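Local atomic coordinates of nicotinate-nucleotide--dimethylbenzimidazole phosphoribosyltransferase (Thermus thermophilus HB8, PDB entry 1WX1), a protein that probably catalyses the transfer of the phosphoribosyl group from nicotinate mononucleotide to 5,6-dimethylbenzimidazole, forming alpha-ribazole 5'-phosphate for cobalamin biosynthesis. Residues L158-M163 / A234-E239. Residues are numbered along the deposited sequence; the frame is centred on the assembly and turned at random.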
ATOM      1  N   LEU A 158      -0.868  -1.334  16.558  1.00 17.10           N
ATOM      2  CA  LEU A 158      -2.031  -0.546  16.930  1.00 17.03           C
ATOM      3  C   LEU A 158      -2.214   0.745  16.149  1.00 16.16           C
ATOM      4  O   LEU A 158      -1.265   1.492  15.919  1.00 17.80           O
ATOM      5  CB  LEU A 158      -1.925  -0.228  18.424  1.00 14.88           C
ATOM      6  CG  LEU A 158      -3.047   0.547  19.105  1.00 18.29           C
ATOM      7  CD1 LEU A 158      -4.320  -0.294  19.101  1.00 18.08           C
ATOM      8  CD2 LEU A 158      -2.621   0.889  20.530  1.00 18.14           C
ATOM      9  N   ALA A 159      -3.451   0.998  15.740  1.00 15.23           N
ATOM     10  CA  ALA A 159      -3.776   2.213  15.013  1.00 15.00           C
ATOM     11  C   ALA A 159      -4.940   2.883  15.726  1.00 16.26           C
ATOM     12  O   ALA A 159      -5.647   2.247  16.509  1.00 14.21           O
ATOM     13  CB  ALA A 159      -4.166   1.882  13.580  1.00 15.21           C
ATOM     14  N   ALA A 160      -5.124   4.174  15.473  1.00 16.04           N
ATOM     15  CA  ALA A 160      -6.236   4.896  16.066  1.00 15.11           C
ATOM     16  C   ALA A 160      -7.064   5.422  14.906  1.00 14.69           C
ATOM     17  O   ALA A 160      -6.541   5.661  13.811  1.00 13.60           O
ATOM     18  CB  ALA A 160      -5.739   6.056  16.934  1.00 16.68           C
ATOM     19  N   GLY A 161      -8.361   5.568  15.146  1.00 12.89           N
ATOM     20  CA  GLY A 161      -9.262   6.087  14.135  1.00 12.88           C
ATOM     21  C   GLY A 161     -10.092   7.185  14.778  1.00 13.80           C
ATOM     22  O   GLY A 161     -10.209   7.240  16.009  1.00 14.90           O
ATOM     23  N   ASP A 162     -10.674   8.052  13.959  1.00 13.38           N
ATOM     24  CA  ASP A 162     -11.487   9.151  14.466  1.00 13.67           C
ATOM     25  C   ASP A 162     -12.864   9.192  13.817  1.00 14.71           C
ATOM     26  O   ASP A 162     -13.038   8.800  12.668  1.00 15.36           O
ATOM     27  CB  ASP A 162     -10.816  10.481  14.145  1.00 15.92           C
ATOM     28  CG  ASP A 162     -10.792  10.754  12.650  1.00 18.08           C
ATOM     29  OD1 ASP A 162     -10.142   9.975  11.912  1.00 20.28           O
ATOM     30  OD2 ASP A 162     -11.436  11.731  12.206  1.00 21.23           O
ATOM     31  N   MET A 163     -13.846   9.672  14.566  1.00 15.96           N
ATOM     32  CA  MET A 163     -15.186   9.847  14.027  1.00 16.18           C
ATOM     33  C   MET A 163     -15.793  10.992  14.814  1.00 17.00           C
ATOM     34  O   MET A 163     -16.020  10.884  16.019  1.00 17.37           O
ATOM     35  CB  MET A 163     -16.039   8.589  14.171  1.00 17.40           C
ATOM     36  CG  MET A 163     -17.435   8.715  13.523  1.00 20.28           C
ATOM     37  SD  MET A 163     -17.425   9.101  11.730  1.00 23.25           S
ATOM     38  CE  MET A 163     -18.440  10.603  11.667  1.00 22.06           C
ATOM     39  N   ALA A 234      -4.812  10.433  21.795  1.00 13.35           N
ATOM     40  CA  ALA A 234      -3.492  10.583  22.404  1.00 14.32           C
ATOM     41  C   ALA A 234      -3.321   9.458  23.439  1.00 14.54           C
ATOM     42  O   ALA A 234      -2.238   8.885  23.578  1.00 14.52           O
ATOM     43  CB  ALA A 234      -3.381  11.936  23.082  1.00 12.32           C
ATOM     44  N   GLY A 235      -4.402   9.147  24.154  1.00 13.04           N
ATOM     45  CA  GLY A 235      -4.356   8.091  25.152  1.00 13.65           C
ATOM     46  C   GLY A 235      -4.124   6.729  24.527  1.00 13.65           C
ATOM     47  O   GLY A 235      -3.397   5.893  25.075  1.00 14.55           O
ATOM     48  N   ILE A 236      -4.746   6.499  23.377  1.00 12.85           N
ATOM     49  CA  ILE A 236      -4.588   5.234  22.671  1.00 12.90           C
ATOM     50  C   ILE A 236      -3.116   5.030  22.317  1.00 14.77           C
ATOM     51  O   ILE A 236      -2.559   3.953  22.550  1.00 13.63           O
ATOM     52  CB  ILE A 236      -5.446   5.218  21.381  1.00 13.24           C
ATOM     53  CG1 ILE A 236      -6.929   5.171  21.765  1.00 12.12           C
ATOM     54  CG2 ILE A 236      -5.058   4.027  20.484  1.00 11.48           C
ATOM     55  CD1 ILE A 236      -7.877   5.498  20.615  1.00 13.63           C
ATOM     56  N   TYR A 237      -2.480   6.069  21.776  1.00 13.58           N
ATOM     57  CA  TYR A 237      -1.074   5.964  21.394  1.00 14.28           C
ATOM     58  C   TYR A 237      -0.124   5.881  22.591  1.00 14.37           C
ATOM     59  O   TYR A 237       0.872   5.159  22.541  1.00 16.24           O
ATOM     60  CB  TYR A 237      -0.685   7.128  20.469  1.00 13.72           C
ATOM     61  CG  TYR A 237      -1.223   6.980  19.052  1.00 14.54           C
ATOM     62  CD1 TYR A 237      -2.000   7.982  18.472  1.00 14.12           C
ATOM     63  CD2 TYR A 237      -0.958   5.836  18.300  1.00 15.57           C
ATOM     64  CE1 TYR A 237      -2.504   7.848  17.181  1.00 13.66           C
ATOM     65  CE2 TYR A 237      -1.459   5.692  17.001  1.00 15.32           C
ATOM     66  CZ  TYR A 237      -2.233   6.704  16.452  1.00 13.52           C
ATOM     67  OH  TYR A 237      -2.761   6.557  15.190  1.00 14.18           O
ATOM     68  N   LEU A 238      -0.427   6.602  23.664  1.00 15.00           N
ATOM     69  CA  LEU A 238       0.418   6.559  24.857  1.00 16.34           C
ATOM     70  C   LEU A 238       0.441   5.144  25.430  1.00 17.67           C
ATOM     71  O   LEU A 238       1.485   4.652  25.870  1.00 16.23           O
ATOM     72  CB  LEU A 238      -0.101   7.537  25.918  1.00 17.26           C
ATOM     73  CG  LEU A 238       0.117   9.029  25.646  1.00 17.95           C
ATOM     74  CD1 LEU A 238      -0.575   9.854  26.722  1.00 17.58           C
ATOM     75  CD2 LEU A 238       1.618   9.326  25.607  1.00 18.82           C
ATOM     76  N   GLU A 239      -0.716   4.489  25.415  1.00 16.55           N
ATOM     77  CA  GLU A 239      -0.839   3.131  25.936  1.00 15.88           C
ATOM     78  C   GLU A 239      -0.112   2.143  25.023  1.00 17.54           C
ATOM     79  O   GLU A 239       0.571   1.226  25.500  1.00 17.44           O
ATOM     80  CB  GLU A 239      -2.319   2.745  26.044  1.00 16.31           C
ATOM     81  CG  GLU A 239      -2.582   1.395  26.723  1.00 18.69           C
ATOM     82  CD  GLU A 239      -2.228   1.393  28.204  1.00 21.62           C
ATOM     83  OE1 GLU A 239      -2.233   2.477  28.826  1.00 23.69           O
ATOM     84  OE2 GLU A 239      -1.965   0.303  28.756  1.00 23.91           O
TER
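Tyr-237 reaches from its helix to Ala-160 on the strand, and the methyl of that alanine lies against the phenol end of the ring, CB being 3.6 Å from Tyr-237 CZ and also close to CE1 and OH. Leu-158 O lies at the edge of the same ring, near its plane. Tyr-237 CG is anti to its carbonyl carbon and beside the backbone N (chi1 -75°). At the far end of the side chain, Ala-160 N and Tyr-237 OH are 3.4 Å apart, and the N-H...O angle of 134° marks a weak, bent hydrogen bond. The stronger polar partner of the hydroxyl is the carbonyl oxygen of Val-248, so one buried oxygen touches two neighbouring strands. A phenylalanine here would probably leave the Val-248 carbonyl without its hydroxyl partner and Ala-160 N without its weak bond.

Next to the tyrosine, Ile-236 CG2, anti to its backbone N, is the branch that meets the strand. Ile-236 CG2 lies 4.1 Å from Ala-160 CB. The leucine and isoleucine side chains cross at about a right angle, with Leu-158 CD2 4.0 Å from Ile-236 CG2; Leu-158 CD2 also comes within 3.7 Å of Ile-236 O. The CA atoms of Ala-160 and Ile-236 are 6.8 Å apart, consistent with the small side chain of Ala-160.

The segment axes, 8.5 Å apart at closest approach, run antiparallel at 178°. The strand continues to Asp-162, whose OD1 is hydrogen-bonded to the backbone N of Glu-304, the predicted proton acceptor. This is a buried helix-on-sheet contact: strand 157-163 lies between strands 47-54 and 247-249 of the parallel sheet, Ile-236 also touches Val-50, Tyr-237 extends to helix 252-264, and helix 133-152 flanks Leu-158 and binds Glu-239 through Arg-144 and Arg-148.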